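Local coordinates for DUF327 domain-containing protein (Thermotoga maritima MSB8, PDB 2P61), which is of unknown function but folds as an almost entirely helical, four-helix protein of the DUF327 family from a thermophilic bacterium, at residues A[60-65]-A[76-81]; A[122-127]-A[140-145]. One frame throughout, in Å; residues are numbered along the deposited sequence.

Overall arrangement
Two successive helical hairpins packed against one another illustrate how a small all-helical protein builds its core. Contact 1 joins helix 37-69 to helix 73-95, and contact 2 joins helix 105-129 to helix 138-153; the first hairpin closes along the chain before the second begins. Their centres lie about 11 Å apart, that of contact 1 about 8 Å and that of contact 2 about 13 Å from the centre of the chain. The hairpins meet directly: Tyr-79 rests on Ile-142 and Ile-145, Leu-76 on Thr-125, and Ile-142 also on Leu-67 of helix 37-69. This is consistent with an interior shared by all four helices, although the two contacts have no segment in common.

Contact 1. Residues A[60-65]-A[76-81]; sequences VIDSGN and LKRYKN
In the antiparallel hairpin of helices 37-69 and 73-95, Tyr-79 packs on Gly-64 and Val-60, while Arg-78 lies over Ser-63 and reaches Asp-62. The short axes approach to 8.4 Å at an angle of 158°, and Ser-63 faces Tyr-79 across the pair. The first torsion of Tyr-79 sets CG anti to its backbone N (chi1 -163°), and the ring beyond it reaches the backbone of the other helix. Ring atom CE1 lies 3.4 Å from Gly-64 CA, where a side chain would probably crowd the tyrosine. The same CE1 comes 3.3 Å from Val-60 O, which sits at the ring edge near its plane, and 4.1 Å from Val-60 CG1. Ser-63 OG also borders the ring edge, though its hydrogen bond goes to Glu-59 O in its own helix.

Arg-78 stretches over Ser-63 instead. Ser-63 CB lies 3.6 Å from Arg-78 NE, and Ser-63 CA is above the centre of one guanidinium face. Farther out, Arg-78 NH2 makes a weak hydrogen bond of 2.8 Å to Asp-62 OD2, part of a salt bridge whose carboxylate and guanidinium planes are 76° apart. Asp-62 was modelled in two conformers, so this weak bridge is doubtful as a constant feature. Inside, Tyr-79 OH is hydrogen-bonded to Asn-146 OD1 of helix 138-153. Because Glu-59 forms a salt bridge with Arg-78 NE, the guanidinium charge would probably stay partly balanced when Asp-62 takes its other conformer.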
loop_
_atom_site.group_PDB
_atom_site.type_symbol
_atom_site.label_atom_id
_atom_site.label_comp_id
_atom_site.label_asym_id
_atom_site.label_seq_id
_atom_site.Cartn_x
_atom_site.Cartn_y
_atom_site.Cartn_z
ATOM N N VAL A 60 0.477 -0.807 -6.134
ATOM C CA VAL A 60 0.134 -1.795 -5.076
ATOM C C VAL A 60 -0.827 -2.935 -5.586
ATOM O O VAL A 60 -0.611 -4.126 -5.229
ATOM C CB VAL A 60 -0.593 -1.176 -3.901
ATOM C CG1 VAL A 60 -0.951 -2.251 -2.950
ATOM C CG2 VAL A 60 0.296 -0.053 -3.175
ATOM N N ILE A 61 -1.871 -2.573 -6.376
ATOM C CA ILE A 61 -2.804 -3.529 -6.895
ATOM C C ILE A 61 -2.092 -4.300 -7.994
ATOM O O ILE A 61 -2.130 -5.532 -7.987
ATOM C CB ILE A 61 -4.021 -2.929 -7.641
ATOM C CG1 ILE A 61 -4.826 -1.836 -6.921
ATOM C CG2 ILE A 61 -4.940 -4.093 -8.053
ATOM C CD1 ILE A 61 -5.343 -2.213 -5.589
ATOM N N ASP A 62 -1.429 -3.597 -8.926
ATOM C CA ASP A 62 -0.822 -4.237 -10.123
ATOM C C ASP A 62 0.171 -5.313 -9.717
ATOM O O ASP A 62 0.112 -6.435 -10.216
ATOM C CB ASP A 62 -0.261 -3.221 -11.145
ATOM C CG ASP A 62 0.638 -3.869 -12.264
ATOM O OD1 ASP A 62 0.847 -5.111 -12.260
ATOM O OD2 ASP A 62 1.170 -3.135 -13.169
ATOM N N SER A 63 1.074 -5.015 -8.766
ATOM C CA SER A 63 2.042 -6.022 -8.249
ATOM C C SER A 63 1.472 -7.097 -7.249
ATOM O O SER A 63 2.113 -8.221 -7.100
ATOM C CB SER A 63 3.201 -5.302 -7.545
ATOM O OG SER A 63 2.725 -4.404 -6.488
ATOM N N GLY A 64 0.372 -6.755 -6.506
ATOM C CA GLY A 64 -0.424 -7.740 -5.711
ATOM C C GLY A 64 -0.847 -8.787 -6.748
ATOM O O GLY A 64 -0.441 -9.981 -6.691
ATOM N N ASN A 65 -1.551 -8.313 -7.792
ATOM C CA ASN A 65 -2.082 -9.193 -8.830
ATOM C C ASN A 65 -0.966 -10.007 -9.484
ATOM O O ASN A 65 -1.062 -11.271 -9.578
ATOM C CB ASN A 65 -3.072 -8.466 -9.778
ATOM C CG ASN A 65 -4.563 -8.355 -9.157
ATOM O OD1 ASN A 65 -5.174 -9.370 -8.729
ATOM N ND2 ASN A 65 -5.135 -7.160 -9.166
ATOM N N LEU A 76 7.538 -10.619 -4.675
ATOM C CA LEU A 76 7.080 -10.405 -3.317
ATOM C C LEU A 76 7.521 -8.972 -2.955
ATOM O O LEU A 76 6.747 -8.164 -2.341
ATOM C CB LEU A 76 7.529 -11.504 -2.351
ATOM C CG LEU A 76 7.181 -11.251 -0.879
ATOM C CD1 LEU A 76 5.672 -10.987 -0.667
ATOM C CD2 LEU A 76 7.635 -12.398 0.031
ATOM N N LYS A 77 8.656 -8.577 -3.522
ATOM C CA LYS A 77 9.197 -7.216 -3.281
ATOM C C LYS A 77 8.718 -6.046 -4.128
ATOM O O LYS A 77 8.661 -4.895 -3.592
ATOM C CB LYS A 77 10.682 -7.263 -3.343
ATOM C CG LYS A 77 11.211 -8.431 -2.433
ATOM C CD LYS A 77 12.743 -8.452 -2.254
ATOM C CE LYS A 77 13.234 -9.938 -1.895
ATOM N NZ LYS A 77 14.296 -10.438 -2.864
ATOM N N ARG A 78 8.387 -6.265 -5.420
ATOM C CA ARG A 78 7.666 -5.268 -6.190
ATOM C C ARG A 78 6.531 -4.930 -5.228
ATOM O O ARG A 78 6.149 -3.710 -5.096
ATOM C CB ARG A 78 7.120 -5.912 -7.470
ATOM C CG ARG A 78 6.929 -4.994 -8.686
ATOM C CD ARG A 78 6.062 -5.647 -9.919
ATOM N NE ARG A 78 5.170 -4.615 -10.464
ATOM C CZ ARG A 78 4.323 -4.746 -11.475
ATOM N NH1 ARG A 78 4.209 -5.899 -12.141
ATOM N NH2 ARG A 78 3.532 -3.712 -11.807
ATOM N N TYR A 79 6.025 -5.990 -4.519
ATOM C CA TYR A 79 4.825 -5.829 -3.630
ATOM C C TYR A 79 5.030 -4.947 -2.362
ATOM O O TYR A 79 4.307 -3.946 -2.119
ATOM C CB TYR A 79 4.165 -7.195 -3.229
ATOM C CG TYR A 79 2.706 -7.047 -2.664
ATOM C CD1 TYR A 79 1.744 -6.292 -3.350
ATOM C CD2 TYR A 79 2.317 -7.615 -1.437
ATOM C CE1 TYR A 79 0.442 -6.089 -2.833
ATOM C CE2 TYR A 79 1.029 -7.463 -0.923
ATOM C CZ TYR A 79 0.082 -6.714 -1.645
ATOM O OH TYR A 79 -1.240 -6.546 -1.198
ATOM N N LYS A 80 5.953 -5.443 -1.518
ATOM C CA LYS A 80 6.469 -4.810 -0.317
ATOM C C LYS A 80 6.953 -3.428 -0.633
ATOM O O LYS A 80 6.591 -2.510 0.065
ATOM C CB LYS A 80 7.618 -5.649 0.194
ATOM C CG LYS A 80 7.212 -7.068 0.626
ATOM C CD LYS A 80 7.778 -7.414 1.970
ATOM C CE LYS A 80 7.959 -8.891 2.176
ATOM N NZ LYS A 80 7.886 -9.156 3.693
ATOM N N ASN A 81 7.766 -3.261 -1.696
ATOM C CA ASN A 81 8.211 -1.912 -2.112
ATOM C C ASN A 81 7.053 -0.959 -2.423
ATOM O O ASN A 81 6.985 0.149 -1.914
ATOM C CB ASN A 81 9.177 -1.928 -3.310
ATOM C CG ASN A 81 10.542 -2.559 -2.968
ATOM O OD1 ASN A 81 10.990 -2.675 -1.789
ATOM N ND2 ASN A 81 11.221 -2.977 -4.017
#

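Contact 2. Residues A[122-127]-A[140-145]; sequences MDLTEK and ARIEEI
Leu-124 meets Ile-145 and Ile-142 between the antiparallel helices 105-129 and 138-153, the second hairpin of this helical fold, while Arg-141 crosses the gap beside them. The short axes run 11.2 Å apart at 160°, and the contact is made by side chains. Leu-124 points CG anti to its backbone N (chi1 172°), and CD2, as modelled, does the touching; chi2 (19°) is far from a staggered value, so the choice of branch is less sure. That methyl is 4.0 Å from Ile-145 CD1, the two side chains meeting at a slant, and 4.3 Å from Ile-142 CG1. The isoleucines also reach Tyr-79, which ties this apolar seam to the first hairpin.

Arg-141 is extended from CG to NE and crosses Lys-127 at about a right angle. Its NH2 lies 3.5 Å from Lys-127 CD, a contact with the aliphatic part of the lysine and not with its ammonium; Lys-127 NZ forms a salt bridge with Glu-132. Arg-141 NE is hydrogen-bonded to Ile-136 O, just ahead of helix 138-153, which ties down the middle of the side chain. An alanine in place of Arg-141 would probably leave Ile-136 O without this donor and, with the packing on Lys-127 CD and Asp-123 CB lost, a gap between the two helices. On the Asp-123 side the approach is again to carbon: Arg-141 NH1 lies 3.6 Å from Asp-123 CB, whereas Asp-123 OD2 remains 4.7 Å from that same NH1.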
loop_
_atom_site.group_PDB
_atom_site.type_symbol
_atom_site.label_atom_id
_atom_site.label_comp_id
_atom_site.label_asym_id
_atom_site.label_seq_id
_atom_site.Cartn_x
_atom_site.Cartn_y
_atom_site.Cartn_z
ATOM N N MET A 122 3.977 -9.681 7.225
ATOM C CA MET A 122 4.887 -10.656 7.832
ATOM C C MET A 122 4.288 -12.086 7.876
ATOM O O MET A 122 5.013 -13.078 7.715
ATOM C CB MET A 122 5.441 -10.163 9.175
ATOM C CG MET A 122 6.380 -11.145 9.991
ATOM S SD MET A 122 7.942 -11.699 9.244
ATOM C CE MET A 122 8.571 -10.079 8.864
ATOM N N ASP A 123 2.968 -12.225 8.053
ATOM C CA ASP A 123 2.320 -13.493 7.880
ATOM C C ASP A 123 2.563 -13.978 6.465
ATOM O O ASP A 123 2.986 -15.082 6.287
ATOM C CB ASP A 123 0.818 -13.413 8.196
ATOM C CG ASP A 123 0.544 -13.047 9.651
ATOM O OD1 ASP A 123 1.493 -13.112 10.468
ATOM O OD2 ASP A 123 -0.614 -12.702 10.011
ATOM N N LEU A 124 2.311 -13.172 5.456
ATOM C CA LEU A 124 2.481 -13.604 4.075
ATOM C C LEU A 124 3.901 -14.171 3.814
ATOM O O LEU A 124 4.051 -15.362 3.546
ATOM C CB LEU A 124 2.175 -12.403 3.176
ATOM C CG LEU A 124 2.349 -12.212 1.672
ATOM C CD1 LEU A 124 2.462 -13.479 0.967
ATOM C CD2 LEU A 124 1.108 -11.577 1.227
ATOM N N THR A 125 4.933 -13.319 3.917
ATOM C CA THR A 125 6.345 -13.723 3.859
ATOM C C THR A 125 6.616 -15.032 4.585
ATOM O O THR A 125 7.249 -15.951 4.058
ATOM C CB THR A 125 7.239 -12.635 4.518
ATOM O OG1 THR A 125 6.933 -11.349 3.951
ATOM C CG2 THR A 125 8.695 -12.906 4.284
ATOM N N GLU A 126 6.180 -15.124 5.822
ATOM C CA GLU A 126 6.562 -16.287 6.616
ATOM C C GLU A 126 6.097 -17.570 5.911
ATOM O O GLU A 126 6.634 -18.635 6.119
ATOM C CB GLU A 126 5.952 -16.188 8.002
ATOM C CG GLU A 126 6.489 -17.087 9.024
ATOM C CD GLU A 126 5.773 -16.914 10.391
ATOM O OE1 GLU A 126 4.688 -17.534 10.608
ATOM O OE2 GLU A 126 6.308 -16.163 11.251
ATOM N N LYS A 127 5.116 -17.455 5.038
ATOM C CA LYS A 127 4.354 -18.615 4.593
ATOM C C LYS A 127 4.837 -18.996 3.197
ATOM O O LYS A 127 4.937 -20.163 2.854
ATOM C CB LYS A 127 2.871 -18.249 4.645
ATOM C CG LYS A 127 2.036 -19.305 5.209
ATOM C CD LYS A 127 0.872 -18.791 6.021
ATOM C CE LYS A 127 0.185 -20.022 6.780
ATOM N NZ LYS A 127 0.195 -21.353 5.958
ATOM N N ALA A 140 -6.310 -14.410 -1.527
ATOM C CA ALA A 140 -7.140 -13.775 -0.463
ATOM C C ALA A 140 -6.355 -12.940 0.542
ATOM O O ALA A 140 -6.881 -11.974 1.053
ATOM C CB ALA A 140 -7.944 -14.766 0.290
ATOM N N ARG A 141 -5.146 -13.367 0.897
ATOM C CA ARG A 141 -4.186 -12.536 1.652
ATOM C C ARG A 141 -3.953 -11.230 0.937
ATOM O O ARG A 141 -3.829 -10.210 1.589
ATOM C CB ARG A 141 -2.851 -13.248 1.751
ATOM C CG ARG A 141 -2.940 -14.343 2.735
ATOM C CD ARG A 141 -1.600 -14.885 3.062
ATOM N NE ARG A 141 -1.780 -15.995 3.982
ATOM C CZ ARG A 141 -1.821 -15.843 5.286
ATOM N NH1 ARG A 141 -1.608 -14.643 5.834
ATOM N NH2 ARG A 141 -2.037 -16.901 6.024
ATOM N N ILE A 142 -3.945 -11.240 -0.397
ATOM C CA ILE A 142 -3.784 -9.986 -1.093
ATOM C C ILE A 142 -5.070 -9.092 -1.255
ATOM O O ILE A 142 -4.986 -7.868 -1.189
ATOM C CB ILE A 142 -3.038 -10.249 -2.391
ATOM C CG1 ILE A 142 -1.572 -10.611 -2.055
ATOM C CG2 ILE A 142 -3.107 -9.083 -3.325
ATOM C CD1 ILE A 142 -0.954 -11.309 -3.238
ATOM N N GLU A 143 -6.264 -9.661 -1.429
ATOM C CA GLU A 143 -7.421 -8.836 -1.434
ATOM C C GLU A 143 -7.488 -8.121 -0.096
ATOM O O GLU A 143 -7.767 -6.907 -0.007
ATOM C CB GLU A 143 -8.663 -9.685 -1.721
ATOM C CG GLU A 143 -8.743 -9.904 -3.229
ATOM C CD GLU A 143 -9.511 -11.104 -3.673
ATOM O OE1 GLU A 143 -9.897 -11.915 -2.750
ATOM O OE2 GLU A 143 -9.719 -11.178 -4.959
ATOM N N GLU A 144 -7.185 -8.849 0.956
ATOM C CA GLU A 144 -7.266 -8.294 2.267
ATOM C C GLU A 144 -6.253 -7.171 2.485
ATOM O O GLU A 144 -6.657 -6.135 2.978
ATOM C CB GLU A 144 -7.213 -9.407 3.332
ATOM C CG GLU A 144 -6.583 -9.027 4.667
ATOM C CD GLU A 144 -6.764 -10.135 5.779
ATOM O OE1 GLU A 144 -6.022 -11.202 5.775
ATOM O OE2 GLU A 144 -7.629 -9.873 6.674
ATOM N N ILE A 145 -4.970 -7.320 2.117
ATOM C CA ILE A 145 -4.010 -6.225 2.259
ATOM C C ILE A 145 -4.342 -5.008 1.336
ATOM O O ILE A 145 -4.344 -3.798 1.803
ATOM C CB ILE A 145 -2.532 -6.700 2.065
ATOM C CG1 ILE A 145 -2.031 -7.590 3.199
ATOM C CG2 ILE A 145 -1.548 -5.518 1.854
ATOM C CD1 ILE A 145 -1.039 -8.551 2.598
#